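Local atomic coordinates of molybdopterin-guanine dinucleotide biosynthesis protein B (Escherichia coli, PDB entry 1NP6), a protein that binds GTP, hydrolyses it only weakly, and may act as an adapter in the biosynthesis and use of the molybdopterin guanine dinucleotide cofactor. Residues P7-A12 with D163-W168. Sequence-based numbering, arbitrary orientation.
Sequences PLLAFA and DFVVEW
Strand 8-12 and segment 163-168 of helix 158-170 run roughly antiparallel, their axes 11.4 Å apart at closest approach and at 147° to each other, with Leu9 level with Val165 and Pro7 with Trp168. The indole of Trp168 does most of the bridging. With its CG anti to the backbone N (chi1 172°), the ring reaches across to the start of the strand and slides its six-membered end between Pro7 and Leu9. Trp168 CH2 lies 3.6 Å from Pro7 CB and 3.7 Å from the carbonyl O of Leu8, both met obliquely. Leu9 CD1 sits over one ring face, 4.2 Å above the plane and displaced toward the rim, while Leu9 CB comes within 4.0 Å of Trp168 CH2. The other methyl of the leucine, CD2, spans both branches of Val165, 4.2 Å from CG1 and from CG2. Ile138 of strand 137-142, two strands over in the sheet, and Leu103 of the neighbouring strand 103-107 continue this apolar layer. The contact thus lays the C-terminal helix against a central strand of the parallel sheet, the strand that leads into the P-loop. Aliphatic and aromatic carbon carries nearly all of it, so the fit rests on dispersion and the exclusion of water rather than on directed polar bonds.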
ATOM      1  N   PRO B   7      17.870   7.872  -5.968  1.00 40.78           N
ATOM      2  CA  PRO B   7      18.656   7.750  -4.735  1.00 39.79           C
ATOM      3  C   PRO B   7      17.839   7.394  -3.495  1.00 44.35           C
ATOM      4  O   PRO B   7      16.755   7.958  -3.257  1.00 37.79           O
ATOM      5  CB  PRO B   7      19.265   9.149  -4.566  1.00 35.42           C
ATOM      6  CG  PRO B   7      19.176   9.782  -5.894  1.00 37.59           C
ATOM      7  CD  PRO B   7      17.935   9.238  -6.527  1.00 46.18           C
ATOM      8  N   LEU B   8      18.380   6.447  -2.728  1.00 32.04           N
ATOM      9  CA  LEU B   8      17.920   6.093  -1.390  1.00 31.60           C
ATOM     10  C   LEU B   8      18.853   6.717  -0.326  1.00 37.12           C
ATOM     11  O   LEU B   8      20.083   6.636  -0.433  1.00 32.87           O
ATOM     12  CB  LEU B   8      17.914   4.561  -1.244  1.00 38.16           C
ATOM     13  CG  LEU B   8      16.623   3.747  -1.417  1.00 38.19           C
ATOM     14  CD1 LEU B   8      16.005   3.924  -2.799  1.00 42.01           C
ATOM     15  CD2 LEU B   8      16.864   2.263  -1.125  1.00 52.41           C
ATOM     16  N   LEU B   9      18.282   7.336   0.706  1.00 27.34           N
ATOM     17  CA  LEU B   9      19.080   7.970   1.763  1.00 24.69           C
ATOM     18  C   LEU B   9      18.522   7.676   3.159  1.00 37.42           C
ATOM     19  O   LEU B   9      17.371   8.018   3.465  1.00 34.30           O
ATOM     20  CB  LEU B   9      19.153   9.498   1.543  1.00 39.69           C
ATOM     21  CG  LEU B   9      19.915  10.329   2.591  1.00 36.17           C
ATOM     22  CD1 LEU B   9      21.438  10.070   2.551  1.00 30.25           C
ATOM     23  CD2 LEU B   9      19.619  11.816   2.406  1.00 34.65           C
ATOM     24  N   ALA B  10      19.330   7.052   4.011  1.00 31.63           N
ATOM     25  CA  ALA B  10      18.881   6.726   5.366  1.00 32.93           C
ATOM     26  C   ALA B  10      19.288   7.787   6.388  1.00 28.40           C
ATOM     27  O   ALA B  10      20.319   8.443   6.242  1.00 28.28           O
ATOM     28  CB  ALA B  10      19.412   5.360   5.798  1.00 34.58           C
ATOM     29  N   PHE B  11      18.469   7.919   7.426  1.00 30.27           N
ATOM     30  CA  PHE B  11      18.779   8.706   8.606  1.00 29.24           C
ATOM     31  C   PHE B  11      18.858   7.764   9.794  1.00 28.93           C
ATOM     32  O   PHE B  11      17.920   7.008  10.060  1.00 45.69           O
ATOM     33  CB  PHE B  11      17.706   9.790   8.833  1.00 31.66           C
ATOM     34  CG  PHE B  11      17.939  11.035   8.011  1.00 36.57           C
ATOM     35  CD1 PHE B  11      17.538  11.086   6.689  1.00 38.97           C
ATOM     36  CD2 PHE B  11      18.619  12.121   8.543  1.00 37.88           C
ATOM     37  CE1 PHE B  11      17.793  12.200   5.911  1.00 31.62           C
ATOM     38  CE2 PHE B  11      18.871  13.247   7.768  1.00 34.21           C
ATOM     39  CZ  PHE B  11      18.453  13.287   6.458  1.00 34.13           C
ATOM     40  N   ALA B  12      19.990   7.788  10.489  1.00 31.25           N
ATOM     41  CA  ALA B  12      20.224   6.829  11.547  1.00 30.47           C
ATOM     42  C   ALA B  12      20.612   7.498  12.851  1.00 27.63           C
ATOM     43  O   ALA B  12      21.417   8.429  12.863  1.00 33.83           O
ATOM     44  CB  ALA B  12      21.301   5.807  11.109  1.00 33.22           C
ATOM     45  N   ASP B 163      19.823  21.884   1.953  1.00 33.47           N
ATOM     46  CA  ASP B 163      20.800  22.286   0.948  1.00 40.65           C
ATOM     47  C   ASP B 163      21.810  21.166   0.719  1.00 39.48           C
ATOM     48  O   ASP B 163      22.194  20.906  -0.419  1.00 38.57           O
ATOM     49  CB  ASP B 163      21.558  23.550   1.372  1.00 43.85           C
ATOM     50  CG  ASP B 163      20.708  24.819   1.279  1.00 48.88           C
ATOM     51  OD1 ASP B 163      19.577  24.764   0.763  1.00 49.70           O
ATOM     52  OD2 ASP B 163      21.103  25.917   1.700  1.00 45.31           O
ATOM     53  N   PHE B 164      22.240  20.528   1.804  1.00 33.51           N
ATOM     54  CA  PHE B 164      23.263  19.475   1.736  1.00 37.21           C
ATOM     55  C   PHE B 164      22.732  18.232   1.007  1.00 39.30           C
ATOM     56  O   PHE B 164      23.475  17.554   0.263  1.00 36.90           O
ATOM     57  CB  PHE B 164      23.775  19.130   3.142  1.00 35.68           C
ATOM     58  CG  PHE B 164      24.747  17.974   3.172  1.00 33.86           C
ATOM     59  CD1 PHE B 164      26.115  18.198   3.056  1.00 34.43           C
ATOM     60  CD2 PHE B 164      24.282  16.666   3.310  1.00 31.89           C
ATOM     61  CE1 PHE B 164      27.014  17.124   3.062  1.00 38.75           C
ATOM     62  CE2 PHE B 164      25.173  15.594   3.318  1.00 42.90           C
ATOM     63  CZ  PHE B 164      26.541  15.834   3.202  1.00 34.66           C
ATOM     64  N   VAL B 165      21.458  17.927   1.241  1.00 30.43           N
ATOM     65  CA  VAL B 165      20.791  16.816   0.563  1.00 35.86           C
ATOM     66  C   VAL B 165      20.653  17.103  -0.939  1.00 41.04           C
ATOM     67  O   VAL B 165      21.018  16.273  -1.754  1.00 25.38           O
ATOM     68  CB  VAL B 165      19.440  16.417   1.226  1.00 31.34           C
ATOM     69  CG1 VAL B 165      18.692  15.342   0.411  1.00 33.53           C
ATOM     70  CG2 VAL B 165      19.630  15.959   2.678  1.00 27.34           C
ATOM     71  N   VAL B 166      20.161  18.270  -1.336  1.00 27.82           N
ATOM     72  CA  VAL B 166      20.178  18.608  -2.783  1.00 42.86           C
ATOM     73  C   VAL B 166      21.561  18.413  -3.476  1.00 46.36           C
ATOM     74  O   VAL B 166      21.662  17.822  -4.565  1.00 36.63           O
ATOM     75  CB  VAL B 166      19.661  20.039  -3.054  1.00 43.84           C
ATOM     76  CG1 VAL B 166      19.750  20.377  -4.554  1.00 42.00           C
ATOM     77  CG2 VAL B 166      18.238  20.170  -2.575  1.00 36.81           C
ATOM     78  N   GLU B 167      22.612  18.906  -2.826  1.00 36.44           N
ATOM     79  CA  GLU B 167      23.962  18.860  -3.369  1.00 38.46           C
ATOM     80  C   GLU B 167      24.487  17.429  -3.512  1.00 39.90           C
ATOM     81  O   GLU B 167      25.182  17.128  -4.472  1.00 37.90           O
ATOM     82  CB  GLU B 167      24.904  19.707  -2.515  1.00 34.90           C
ATOM     83  CG  GLU B 167      24.871  21.172  -2.907  1.00 49.29           C
ATOM     84  CD  GLU B 167      24.876  22.103  -1.713  1.00 69.07           C
ATOM     85  OE1 GLU B 167      25.764  21.954  -0.846  1.00 69.30           O
ATOM     86  OE2 GLU B 167      23.994  22.986  -1.646  1.00 66.85           O
ATOM     87  N   TRP B 168      24.152  16.575  -2.543  1.00 32.62           N
ATOM     88  CA  TRP B 168      24.415  15.145  -2.607  1.00 44.46           C
ATOM     89  C   TRP B 168      23.636  14.487  -3.752  1.00 50.41           C
ATOM     90  O   TRP B 168      24.187  13.640  -4.476  1.00 31.30           O
ATOM     91  CB  TRP B 168      24.104  14.474  -1.260  1.00 36.57           C
ATOM     92  CG  TRP B 168      24.174  12.965  -1.323  1.00 26.41           C
ATOM     93  CD1 TRP B 168      25.310  12.182  -1.266  1.00 34.75           C
ATOM     94  CD2 TRP B 168      23.073  12.060  -1.462  1.00 34.02           C
ATOM     95  NE1 TRP B 168      24.966  10.854  -1.353  1.00 31.05           N
ATOM     96  CE2 TRP B 168      23.606  10.748  -1.489  1.00 33.40           C
ATOM     97  CE3 TRP B 168      21.678  12.220  -1.583  1.00 25.47           C
ATOM     98  CZ2 TRP B 168      22.797   9.615  -1.620  1.00 36.52           C
ATOM     99  CZ3 TRP B 168      20.878  11.096  -1.716  1.00 37.63           C
ATOM    100  CH2 TRP B 168      21.443   9.802  -1.726  1.00 35.07           C
TER